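Hsp70/Hsp90 co-chaperone CNS1 (Saccharomyces cerevisiae, PDB 6HFM) is a co-chaperone that binds Hsp90 and Hsp70 and stimulates the ATPase of the Hsp70 Ssa1, this chain being mainly its C-terminal wheel domain. Local coordinates at residues A[50-56]-A[138-144]; A[77-81]-A[97-103]; A[18-23]-A[131-137]; A[69-74]-A[116-122]. One frame throughout, in Å; residues are numbered along the deposited sequence.

Contact 1: A[50-56]-A[138-144]; sequences PALIMYP and ALKIYIV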
# COMPACT_ATOMS: atom_id res chain seq x y z
N PRO A 50 -1.41 8.51 1.67
CA PRO A 50 -1.69 7.69 2.84
C PRO A 50 -1.42 6.21 2.56
O PRO A 50 -1.27 5.81 1.40
CB PRO A 50 -3.20 7.92 3.09
CG PRO A 50 -3.65 8.92 2.08
CD PRO A 50 -2.66 8.85 0.97
N ALA A 51 -1.37 5.41 3.62
CA ALA A 51 -1.21 3.96 3.52
C ALA A 51 -2.15 3.21 4.45
O ALA A 51 -2.28 3.56 5.64
CB ALA A 51 0.22 3.56 3.80
N LEU A 52 -2.80 2.18 3.91
CA LEU A 52 -3.50 1.17 4.69
C LEU A 52 -2.59 -0.04 4.78
O LEU A 52 -2.14 -0.56 3.76
CB LEU A 52 -4.82 0.78 4.01
CG LEU A 52 -5.91 1.85 4.02
CD1 LEU A 52 -7.06 1.45 3.10
CD2 LEU A 52 -6.44 2.10 5.42
N ILE A 53 -2.30 -0.49 6.01
CA ILE A 53 -1.43 -1.63 6.24
C ILE A 53 -2.29 -2.73 6.86
O ILE A 53 -2.72 -2.61 8.00
CB ILE A 53 -0.21 -1.28 7.14
CG1 ILE A 53 0.58 -0.11 6.52
CG2 ILE A 53 0.70 -2.48 7.32
CD1 ILE A 53 0.28 1.23 7.14
N MET A 54 -2.53 -3.78 6.08
CA MET A 54 -3.43 -4.87 6.47
C MET A 54 -2.64 -6.01 7.08
O MET A 54 -1.59 -6.39 6.56
CB MET A 54 -4.20 -5.40 5.25
CG MET A 54 -4.81 -4.34 4.33
SD MET A 54 -5.89 -3.17 5.18
CE MET A 54 -7.20 -4.26 5.73
N TYR A 55 -3.15 -6.57 8.17
CA TYR A 55 -2.61 -7.79 8.79
C TYR A 55 -3.72 -8.84 8.75
O TYR A 55 -4.39 -9.08 9.76
CB TYR A 55 -2.15 -7.51 10.23
CG TYR A 55 -1.25 -6.31 10.39
CD1 TYR A 55 0.12 -6.40 10.10
CD2 TYR A 55 -1.75 -5.09 10.83
CE1 TYR A 55 0.95 -5.30 10.26
CE2 TYR A 55 -0.92 -3.99 10.99
CZ TYR A 55 0.42 -4.10 10.70
OH TYR A 55 1.25 -3.00 10.84
N PRO A 56 -3.94 -9.46 7.57
CA PRO A 56 -5.12 -10.33 7.40
C PRO A 56 -5.18 -11.55 8.33
O PRO A 56 -6.27 -11.95 8.74
CB PRO A 56 -5.06 -10.74 5.92
CG PRO A 56 -3.66 -10.47 5.49
CD PRO A 56 -3.19 -9.32 6.31
N ALA A 138 -4.33 5.94 -2.33
CA ALA A 138 -3.57 5.53 -1.15
C ALA A 138 -2.90 4.18 -1.38
O ALA A 138 -3.38 3.35 -2.16
CB ALA A 138 -4.48 5.47 0.07
N LEU A 139 -1.78 3.96 -0.69
CA LEU A 139 -1.15 2.64 -0.68
C LEU A 139 -2.03 1.65 0.06
O LEU A 139 -2.74 2.02 1.00
CB LEU A 139 0.22 2.70 0.01
CG LEU A 139 1.31 3.52 -0.67
CD1 LEU A 139 2.48 3.73 0.27
CD2 LEU A 139 1.74 2.85 -1.98
N LYS A 140 -2.00 0.40 -0.39
CA LYS A 140 -2.59 -0.72 0.35
C LYS A 140 -1.57 -1.86 0.32
O LYS A 140 -1.20 -2.33 -0.76
CB LYS A 140 -3.92 -1.15 -0.28
CG LYS A 140 -4.60 -2.33 0.42
CD LYS A 140 -6.05 -2.51 -0.00
CE LYS A 140 -6.23 -2.80 -1.49
NZ LYS A 140 -5.61 -4.06 -2.02
N ILE A 141 -1.11 -2.27 1.49
CA ILE A 141 -0.13 -3.35 1.61
C ILE A 141 -0.65 -4.39 2.60
O ILE A 141 -1.45 -4.07 3.49
CB ILE A 141 1.30 -2.84 2.00
CG1 ILE A 141 1.39 -2.37 3.45
CG2 ILE A 141 1.74 -1.73 1.05
CD1 ILE A 141 2.82 -2.16 3.92
N TYR A 142 -0.20 -5.63 2.41
CA TYR A 142 -0.55 -6.75 3.28
C TYR A 142 0.73 -7.27 3.91
O TYR A 142 1.66 -7.66 3.20
CB TYR A 142 -1.24 -7.87 2.48
CG TYR A 142 -2.50 -7.41 1.77
CD1 TYR A 142 -3.75 -7.51 2.38
CD2 TYR A 142 -2.44 -6.85 0.49
CE1 TYR A 142 -4.91 -7.07 1.74
CE2 TYR A 142 -3.59 -6.41 -0.16
CZ TYR A 142 -4.82 -6.52 0.46
OH TYR A 142 -5.94 -6.07 -0.19
N ILE A 143 0.79 -7.27 5.24
CA ILE A 143 1.95 -7.79 5.97
C ILE A 143 1.56 -9.16 6.52
O ILE A 143 0.63 -9.28 7.32
CB ILE A 143 2.42 -6.80 7.06
CG1 ILE A 143 3.02 -5.56 6.38
CG2 ILE A 143 3.44 -7.45 7.99
CD1 ILE A 143 3.48 -4.45 7.31
N VAL A 144 2.26 -10.20 6.05
CA VAL A 144 1.94 -11.60 6.39
C VAL A 144 3.23 -12.35 6.72
O VAL A 144 4.17 -12.32 5.94
CB VAL A 144 1.22 -12.31 5.21
CG1 VAL A 144 0.83 -13.74 5.59
CG2 VAL A 144 -0.02 -11.53 4.79
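Strands 50-55 and 139-144 run parallel as the central pair of the wheel domain's mixed sheet, whose strand order resembles a beta-grasp; their axes are 4.6 Å apart at closest approach and inclined by 19°. Parallel pairing lets Leu52 and Met54 each bond to the two residues flanking their opposite number: Leu52 N donates to Leu139 O (2.9 Å) and Leu52 O accepts from Ile141 N (3.0 Å), while Met54 N and Met54 O meet Ile141 O (2.8 Å) and Ile143 N (2.9 Å). Pro50, lacking an NH, offers just its O to Leu139 N (2.8 Å). The backbones of Ala51 and Ile53 turn the other way and bond to strand 60-68. One face carries Ala51, Ile53, Leu139 and Ile141, apolar and buried; Ile53 CG1 lies 3.9 Å from Ile141 CG1. On the reverse, beside Leu52, Met54 CB rests 3.6 Å from Tyr142 CD1. Lys140 suits partial exposure: its aliphatic stem leads out from the sheet, and NZ donates to Tyr142 OH (2.7 Å) and forms a salt bridge with Glu106. The first face is thus sealed as core beneath helix 73-82, the other covered only in part, with Tyr142, Trp152 and Trp156 clustered there.

Contact 2: A[77-81]-A[97-103]; sequences VDLVL and TPKKVLV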
# COMPACT_ATOMS: atom_id res chain seq x y z
N VAL A 77 7.78 -1.07 6.97
CA VAL A 77 7.65 -2.25 7.85
C VAL A 77 8.29 -1.97 9.22
O VAL A 77 7.69 -2.24 10.26
CB VAL A 77 8.27 -3.52 7.22
CG1 VAL A 77 8.38 -4.66 8.23
CG2 VAL A 77 7.44 -3.97 6.03
N ASP A 78 9.51 -1.43 9.20
CA ASP A 78 10.21 -1.05 10.44
C ASP A 78 9.37 -0.09 11.29
O ASP A 78 9.29 -0.26 12.50
CB ASP A 78 11.59 -0.44 10.15
CG ASP A 78 12.61 -1.46 9.64
OD1 ASP A 78 12.42 -2.69 9.83
OD2 ASP A 78 13.63 -1.05 9.04
N LEU A 79 8.73 0.89 10.65
CA LEU A 79 7.89 1.86 11.36
C LEU A 79 6.69 1.21 12.05
O LEU A 79 6.48 1.42 13.24
CB LEU A 79 7.39 2.95 10.39
CG LEU A 79 6.53 4.08 10.98
CD1 LEU A 79 7.33 4.95 11.93
CD2 LEU A 79 5.92 4.92 9.87
N VAL A 80 5.89 0.46 11.30
CA VAL A 80 4.64 -0.11 11.84
C VAL A 80 4.86 -1.24 12.86
O VAL A 80 4.00 -1.46 13.71
CB VAL A 80 3.65 -0.56 10.73
CG1 VAL A 80 3.29 0.62 9.83
CG2 VAL A 80 4.17 -1.75 9.91
N LEU A 81 6.00 -1.92 12.78
CA LEU A 81 6.34 -2.99 13.73
C LEU A 81 7.26 -2.58 14.90
O LEU A 81 7.55 -3.42 15.75
CB LEU A 81 6.96 -4.19 12.99
CG LEU A 81 6.15 -4.83 11.86
CD1 LEU A 81 6.89 -6.02 11.29
CD2 LEU A 81 4.75 -5.24 12.31
N THR A 97 7.87 -9.69 12.87
CA THR A 97 9.12 -8.94 12.96
C THR A 97 9.52 -8.53 11.55
O THR A 97 9.03 -9.12 10.58
CB THR A 97 10.26 -9.77 13.60
OG1 THR A 97 10.73 -10.75 12.67
CG2 THR A 97 9.80 -10.45 14.88
N PRO A 98 10.41 -7.53 11.40
CA PRO A 98 10.81 -7.08 10.06
C PRO A 98 11.37 -8.15 9.12
O PRO A 98 11.07 -8.12 7.93
CB PRO A 98 11.87 -6.02 10.36
CG PRO A 98 11.46 -5.46 11.67
CD PRO A 98 10.95 -6.64 12.45
N LYS A 99 12.16 -9.09 9.65
CA LYS A 99 12.71 -10.19 8.84
C LYS A 99 11.66 -11.25 8.52
O LYS A 99 11.59 -11.73 7.39
CB LYS A 99 13.91 -10.85 9.56
CG LYS A 99 14.55 -12.03 8.83
CD LYS A 99 15.00 -11.67 7.42
CE LYS A 99 15.94 -12.70 6.84
NZ LYS A 99 16.52 -12.23 5.55
N LYS A 100 10.86 -11.62 9.52
CA LYS A 100 9.95 -12.77 9.41
C LYS A 100 8.68 -12.52 8.59
O LYS A 100 8.01 -13.48 8.24
CB LYS A 100 9.58 -13.29 10.79
CG LYS A 100 10.76 -13.86 11.56
CD LYS A 100 10.36 -14.21 12.99
CE LYS A 100 11.52 -14.85 13.73
NZ LYS A 100 11.20 -15.05 15.18
N VAL A 101 8.36 -11.26 8.29
CA VAL A 101 7.18 -10.96 7.46
C VAL A 101 7.55 -10.79 5.99
O VAL A 101 8.67 -10.42 5.67
CB VAL A 101 6.38 -9.71 7.93
CG1 VAL A 101 5.88 -9.90 9.36
CG2 VAL A 101 7.18 -8.41 7.79
N LEU A 102 6.58 -11.08 5.12
CA LEU A 102 6.63 -10.66 3.72
C LEU A 102 5.58 -9.58 3.52
O LEU A 102 4.62 -9.48 4.29
CB LEU A 102 6.37 -11.84 2.79
CG LEU A 102 7.35 -13.02 2.87
CD1 LEU A 102 6.95 -14.09 1.87
CD2 LEU A 102 8.79 -12.58 2.65
N VAL A 103 5.79 -8.76 2.48
CA VAL A 103 4.86 -7.68 2.13
C VAL A 103 4.30 -7.98 0.75
O VAL A 103 5.05 -8.23 -0.20
CB VAL A 103 5.56 -6.30 2.12
CG1 VAL A 103 4.55 -5.19 1.86
CG2 VAL A 103 6.28 -6.05 3.44
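Valine and leucine side chains and a proline ring make up most of the contact where helix 77-81 lies over strand 101-103 and the turn leading into it; no hydrogen bond crosses. Val77, in the t rotamer, splits its methyls between two strand residues: CG1 is 4.0 Å from Val101 CG2, and CG2 is 3.5 Å from Val103 CG2. The strand valines take different rotamers, Val101 m and Val103 t, and both have CB directed toward the helix. One helical turn after Val77, Leu81 adopts the m,t conformation and extends CD1 to within 3.6 Å of Thr97 C and 4.2 Å of Val101 CG2. This is helix-on-sheet packing within the wheel domain, the axes 11.6 Å apart at an angle of 125°. The approach to the strand is a helical turn begun by an ST motif: Thr97, with chi1 p, accepts at OG1 from Lys100 N (3.3 Å), and Val101 N bonds to Thr97 O (3.2 Å). Proline suits the next position, its phi of -56° being helical; Pro98 CA lies 3.9 Å from Val77 CG1. Asp78, chi1 m, has OD1 3.4 Å from Pro98 CB, yet its hydrogen bond is to Gln74.

Contact 3: A[18-23]-A[131-137]; sequences ITNIKT and DVPLFDN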
# COMPACT_ATOMS: atom_id res chain seq x y z
N ILE A 18 1.53 6.22 -12.48
CA ILE A 18 0.73 5.69 -11.36
C ILE A 18 -0.66 5.29 -11.86
O ILE A 18 -1.37 6.08 -12.49
CB ILE A 18 0.62 6.70 -10.20
CG1 ILE A 18 1.98 6.89 -9.54
CG2 ILE A 18 -0.39 6.23 -9.14
CD1 ILE A 18 2.09 8.11 -8.64
N THR A 19 -1.03 4.05 -11.58
CA THR A 19 -2.38 3.55 -11.80
C THR A 19 -3.18 3.76 -10.51
O THR A 19 -2.71 3.39 -9.45
CB THR A 19 -2.34 2.04 -12.14
OG1 THR A 19 -1.46 1.82 -13.25
CG2 THR A 19 -3.72 1.50 -12.47
N ASN A 20 -4.37 4.36 -10.61
CA ASN A 20 -5.27 4.49 -9.45
C ASN A 20 -6.57 3.73 -9.70
O ASN A 20 -7.21 3.92 -10.74
CB ASN A 20 -5.58 5.95 -9.12
CG ASN A 20 -6.43 6.09 -7.86
OD1 ASN A 20 -6.16 5.45 -6.84
ND2 ASN A 20 -7.46 6.92 -7.93
N ILE A 21 -6.95 2.90 -8.74
CA ILE A 21 -8.19 2.14 -8.80
C ILE A 21 -9.14 2.67 -7.71
O ILE A 21 -8.80 2.65 -6.53
CB ILE A 21 -7.94 0.63 -8.56
CG1 ILE A 21 -7.02 0.03 -9.64
CG2 ILE A 21 -9.26 -0.15 -8.49
CD1 ILE A 21 -7.52 0.13 -11.06
N LYS A 22 -10.32 3.12 -8.12
CA LYS A 22 -11.34 3.55 -7.16
C LYS A 22 -12.19 2.36 -6.72
O LYS A 22 -12.54 1.50 -7.54
CB LYS A 22 -12.20 4.67 -7.75
CG LYS A 22 -11.40 5.96 -7.91
CD LYS A 22 -12.16 7.05 -8.62
CE LYS A 22 -11.26 8.25 -8.84
NZ LYS A 22 -12.00 9.41 -9.37
N THR A 23 -12.48 2.30 -5.42
CA THR A 23 -13.28 1.22 -4.83
C THR A 23 -14.62 1.78 -4.37
O THR A 23 -14.77 2.99 -4.16
CB THR A 23 -12.54 0.50 -3.68
OG1 THR A 23 -12.39 1.36 -2.54
CG2 THR A 23 -11.18 0.00 -4.14
N ASP A 131 1.99 -4.18 -12.87
CA ASP A 131 1.22 -2.95 -12.66
C ASP A 131 0.60 -3.00 -11.26
O ASP A 131 -0.36 -3.73 -11.03
CB ASP A 131 0.13 -2.83 -13.74
CG ASP A 131 -0.52 -1.44 -13.81
OD1 ASP A 131 -0.22 -0.56 -12.97
OD2 ASP A 131 -1.35 -1.24 -14.72
N VAL A 132 1.18 -2.22 -10.34
CA VAL A 132 0.77 -2.20 -8.92
C VAL A 132 0.11 -0.84 -8.64
O VAL A 132 0.81 0.17 -8.57
CB VAL A 132 1.99 -2.40 -8.00
CG1 VAL A 132 1.60 -2.29 -6.53
CG2 VAL A 132 2.64 -3.76 -8.27
N PRO A 133 -1.23 -0.81 -8.47
CA PRO A 133 -1.91 0.48 -8.30
C PRO A 133 -2.00 1.04 -6.88
O PRO A 133 -1.86 0.31 -5.89
CB PRO A 133 -3.35 0.20 -8.80
CG PRO A 133 -3.34 -1.17 -9.36
CD PRO A 133 -2.21 -1.89 -8.71
N LEU A 134 -2.26 2.35 -6.81
CA LEU A 134 -2.91 2.94 -5.65
C LEU A 134 -4.39 2.53 -5.66
O LEU A 134 -4.98 2.29 -6.72
CB LEU A 134 -2.80 4.47 -5.67
CG LEU A 134 -1.41 5.10 -5.56
CD1 LEU A 134 -1.53 6.61 -5.67
CD2 LEU A 134 -0.73 4.71 -4.26
N PHE A 135 -4.96 2.45 -4.46
CA PHE A 135 -6.39 2.22 -4.28
C PHE A 135 -6.95 3.44 -3.56
O PHE A 135 -6.52 3.74 -2.45
CB PHE A 135 -6.63 0.90 -3.53
CG PHE A 135 -6.40 -0.32 -4.38
CD1 PHE A 135 -7.44 -0.90 -5.08
CD2 PHE A 135 -5.12 -0.84 -4.53
CE1 PHE A 135 -7.21 -2.01 -5.90
CE2 PHE A 135 -4.89 -1.93 -5.34
CZ PHE A 135 -5.94 -2.52 -6.03
N ASP A 136 -7.86 4.16 -4.22
CA ASP A 136 -8.44 5.39 -3.67
C ASP A 136 -7.35 6.41 -3.30
O ASP A 136 -7.41 7.06 -2.25
CB ASP A 136 -9.34 5.05 -2.47
CG ASP A 136 -10.36 3.98 -2.82
OD1 ASP A 136 -11.23 4.25 -3.67
OD2 ASP A 136 -10.29 2.87 -2.24
N ASN A 137 -6.36 6.53 -4.18
CA ASN A 137 -5.22 7.44 -4.02
C ASN A 137 -4.42 7.20 -2.74
O ASN A 137 -3.88 8.14 -2.15
CB ASN A 137 -5.65 8.92 -4.17
CG ASN A 137 -5.69 9.38 -5.62
OD1 ASN A 137 -4.98 8.86 -6.49
ND2 ASN A 137 -6.51 10.38 -5.88
O HOH W 1 0.92 2.33 -10.38
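A two-stranded parallel sheet, small and separate from the main one, joins 20-21 to 134-135. Its ladder is short but complete: Leu134 N donates to Thr19 O, Ile21 N to Leu134 O and Asp136 N to Ile21 O, each at 2.9 Å. Before the ladder, Thr19 N donates to a water (2.9 Å) that in turn donates to Val132 O (2.8 Å), and Thr19 OG1 donates to Asp131 OD1 (2.7 Å). The side chain of Asp131 also comes within about 3 Å of a magnesium ion bound at Asn17 and Leu125. Apolar groups fill in between: Ile21 CG2 meets Phe135 CE1 at 3.8 Å, and Ile18 CG2 meets Leu134 CD1 at 3.7 Å. Past the ladder, Asp136 and Asn137 both have positive phi, a conformation that Asp and Asn tolerate better than most residues. Asn20 OD1 accepts from Asn137 N (2.9 Å). The Asp136 carboxylate finally forks around one residue, OD1 taking Thr23 N at 2.9 Å and OD2 taking Thr23 OG1 at 2.6 Å.

Contact 4: A[69-74]-A[116-122]; sequences ELTTVQ and GKKLTFH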
# COMPACT_ATOMS: atom_id res chain seq x y z
N GLU A 69 6.77 8.77 -1.24
CA GLU A 69 7.13 7.82 -2.30
C GLU A 69 8.59 7.33 -2.24
O GLU A 69 8.90 6.28 -2.77
CB GLU A 69 6.88 8.45 -3.68
CG GLU A 69 7.82 9.59 -4.02
CD GLU A 69 7.51 10.26 -5.34
OE1 GLU A 69 6.87 9.63 -6.21
OE2 GLU A 69 7.90 11.44 -5.50
N LEU A 70 9.48 8.12 -1.64
CA LEU A 70 10.89 7.71 -1.48
C LEU A 70 11.13 6.76 -0.30
O LEU A 70 12.25 6.26 -0.14
CB LEU A 70 11.79 8.95 -1.34
CG LEU A 70 11.77 9.93 -2.52
CD1 LEU A 70 12.76 11.05 -2.24
CD2 LEU A 70 12.11 9.26 -3.84
N THR A 71 10.11 6.51 0.51
CA THR A 71 10.17 5.50 1.57
C THR A 71 10.31 4.10 0.96
O THR A 71 9.63 3.78 -0.02
CB THR A 71 8.89 5.53 2.44
OG1 THR A 71 8.62 6.87 2.87
CG2 THR A 71 9.03 4.65 3.67
N THR A 72 11.19 3.27 1.53
CA THR A 72 11.29 1.87 1.10
C THR A 72 10.27 1.01 1.83
O THR A 72 9.76 1.38 2.89
CB THR A 72 12.68 1.26 1.33
OG1 THR A 72 12.98 1.23 2.73
CG2 THR A 72 13.75 2.05 0.57
N VAL A 73 9.99 -0.15 1.25
CA VAL A 73 9.10 -1.13 1.87
C VAL A 73 9.63 -1.48 3.28
O VAL A 73 8.86 -1.46 4.25
CB VAL A 73 8.94 -2.38 0.98
CG1 VAL A 73 8.23 -3.51 1.73
CG2 VAL A 73 8.20 -2.02 -0.31
N GLN A 74 10.93 -1.76 3.37
CA GLN A 74 11.59 -2.03 4.66
C GLN A 74 11.37 -0.93 5.69
O GLN A 74 11.07 -1.21 6.85
CB GLN A 74 13.11 -2.22 4.46
CG GLN A 74 13.90 -2.60 5.71
CD GLN A 74 13.58 -3.99 6.20
OE1 GLN A 74 13.70 -4.97 5.46
NE2 GLN A 74 13.18 -4.10 7.47
N GLY A 116 9.39 -6.18 -2.96
CA GLY A 116 10.79 -6.23 -2.51
C GLY A 116 11.08 -5.22 -1.41
O GLY A 116 10.75 -4.04 -1.55
N LYS A 117 11.68 -5.68 -0.31
CA LYS A 117 11.89 -4.83 0.87
C LYS A 117 12.81 -3.63 0.63
O LYS A 117 12.67 -2.59 1.29
CB LYS A 117 12.37 -5.66 2.06
CG LYS A 117 11.29 -6.58 2.60
CD LYS A 117 11.75 -7.35 3.82
CE LYS A 117 10.61 -8.16 4.42
NZ LYS A 117 11.12 -9.17 5.39
N LYS A 118 13.73 -3.76 -0.33
CA LYS A 118 14.65 -2.67 -0.66
C LYS A 118 14.10 -1.64 -1.65
O LYS A 118 14.72 -0.61 -1.87
CB LYS A 118 15.97 -3.25 -1.18
CG LYS A 118 16.68 -4.13 -0.16
CD LYS A 118 18.05 -4.55 -0.67
CE LYS A 118 18.74 -5.50 0.29
NZ LYS A 118 20.15 -5.76 -0.13
N LEU A 119 12.93 -1.92 -2.25
CA LEU A 119 12.36 -1.03 -3.26
C LEU A 119 11.63 0.15 -2.62
O LEU A 119 11.04 0.01 -1.55
CB LEU A 119 11.38 -1.80 -4.16
CG LEU A 119 11.94 -2.96 -4.99
CD1 LEU A 119 10.80 -3.71 -5.66
CD2 LEU A 119 12.94 -2.47 -6.03
N THR A 120 11.68 1.30 -3.28
CA THR A 120 10.86 2.45 -2.91
C THR A 120 9.45 2.30 -3.49
O THR A 120 9.25 1.62 -4.50
CB THR A 120 11.44 3.78 -3.44
OG1 THR A 120 11.46 3.76 -4.87
CG2 THR A 120 12.85 4.02 -2.88
N PHE A 121 8.48 2.94 -2.85
CA PHE A 121 7.12 2.93 -3.39
C PHE A 121 7.06 3.63 -4.75
O PHE A 121 6.31 3.19 -5.63
CB PHE A 121 6.12 3.47 -2.37
CG PHE A 121 5.91 2.53 -1.22
CD1 PHE A 121 5.20 1.34 -1.40
CD2 PHE A 121 6.44 2.80 0.04
CE1 PHE A 121 5.02 0.45 -0.36
CE2 PHE A 121 6.25 1.91 1.09
CZ PHE A 121 5.55 0.73 0.89
N HIS A 122 7.86 4.67 -4.95
CA HIS A 122 7.99 5.31 -6.27
C HIS A 122 8.30 4.28 -7.34
O HIS A 122 7.65 4.24 -8.39
CB HIS A 122 9.09 6.40 -6.27
CG HIS A 122 9.39 6.95 -7.63
ND1 HIS A 122 10.40 6.46 -8.43
CD2 HIS A 122 8.82 7.95 -8.33
CE1 HIS A 122 10.44 7.13 -9.56
NE2 HIS A 122 9.48 8.05 -9.53
O HOH W 2 13.79 -7.38 6.50
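Glu69 opens the segment with its backbone O accepting from His122 N (2.9 Å), in the first turn of helix 121-126. Its carboxylate OE1 lies at the edge of the His122 ring, 3.3 Å from CD2, but makes its salt bridge with Arg16, a charge partner that helps explain a buried glutamate. Leu70 touches through its backbone, Leu70 O being 3.6 Å from Thr120 CG2. Thr71 O receives Phe121 N (3.2 Å), while Thr71 OG1 is taken up by Ser68 O. At Thr72 the chains are tightest, its CA 4.1 Å from that of Thr120 in a single bridge, and Thr72 CA approaches Leu119 O (3.2 Å); its OG1 caps Glu75 N. Val73 starts the helix: Val73 N donates to Leu119 O (3.0 Å), and Val73 CG2 lies 4.0 Å from Phe121 CZ, a compact beta-branched chain fitting against the ring in the buried space between the two helix starts. Gln74 N bonds to Lys117 O (2.8 Å), which the type I turn Gly116-Leu119 brings into position. Gln74 NE2 bonds to Asp78 OD1, and Lys117 NZ mainly to Pro98 O and Val101 O; a water donates to Gln74 OE1 (2.6 Å) and accepts weakly from Lys117 NZ (3.4 Å). With Thr120 likewise capping Asp123 N, the arrangement is a pair of Thr-capped helix starts, each supplying NH groups to the other loop's carbonyls.

Following the chain, segment 18-23 opens contact 3, then 50-56 opens contact 1, 69-74 contact 4 and 77-81 contact 2. They close at 97-103 (contact 2), 116-122 (contact 4), 131-137 (contact 3) and 138-144 (contact 1). Contact 2 therefore nests within contact 4, and both within contacts 1 and 3, which cross each other. Contact 1 joins the two halves of the main sheet, whose strand order 60-68, 47-55, 139-145, 101-106, 112-114 resembles a beta-grasp. Contacts 2 and 4 fix helix 73-82 beside it, linked by Lys117 NZ bonding Pro98 O and Val101 O. Contact 3 attaches the N-terminal region just ahead of strand 139-145.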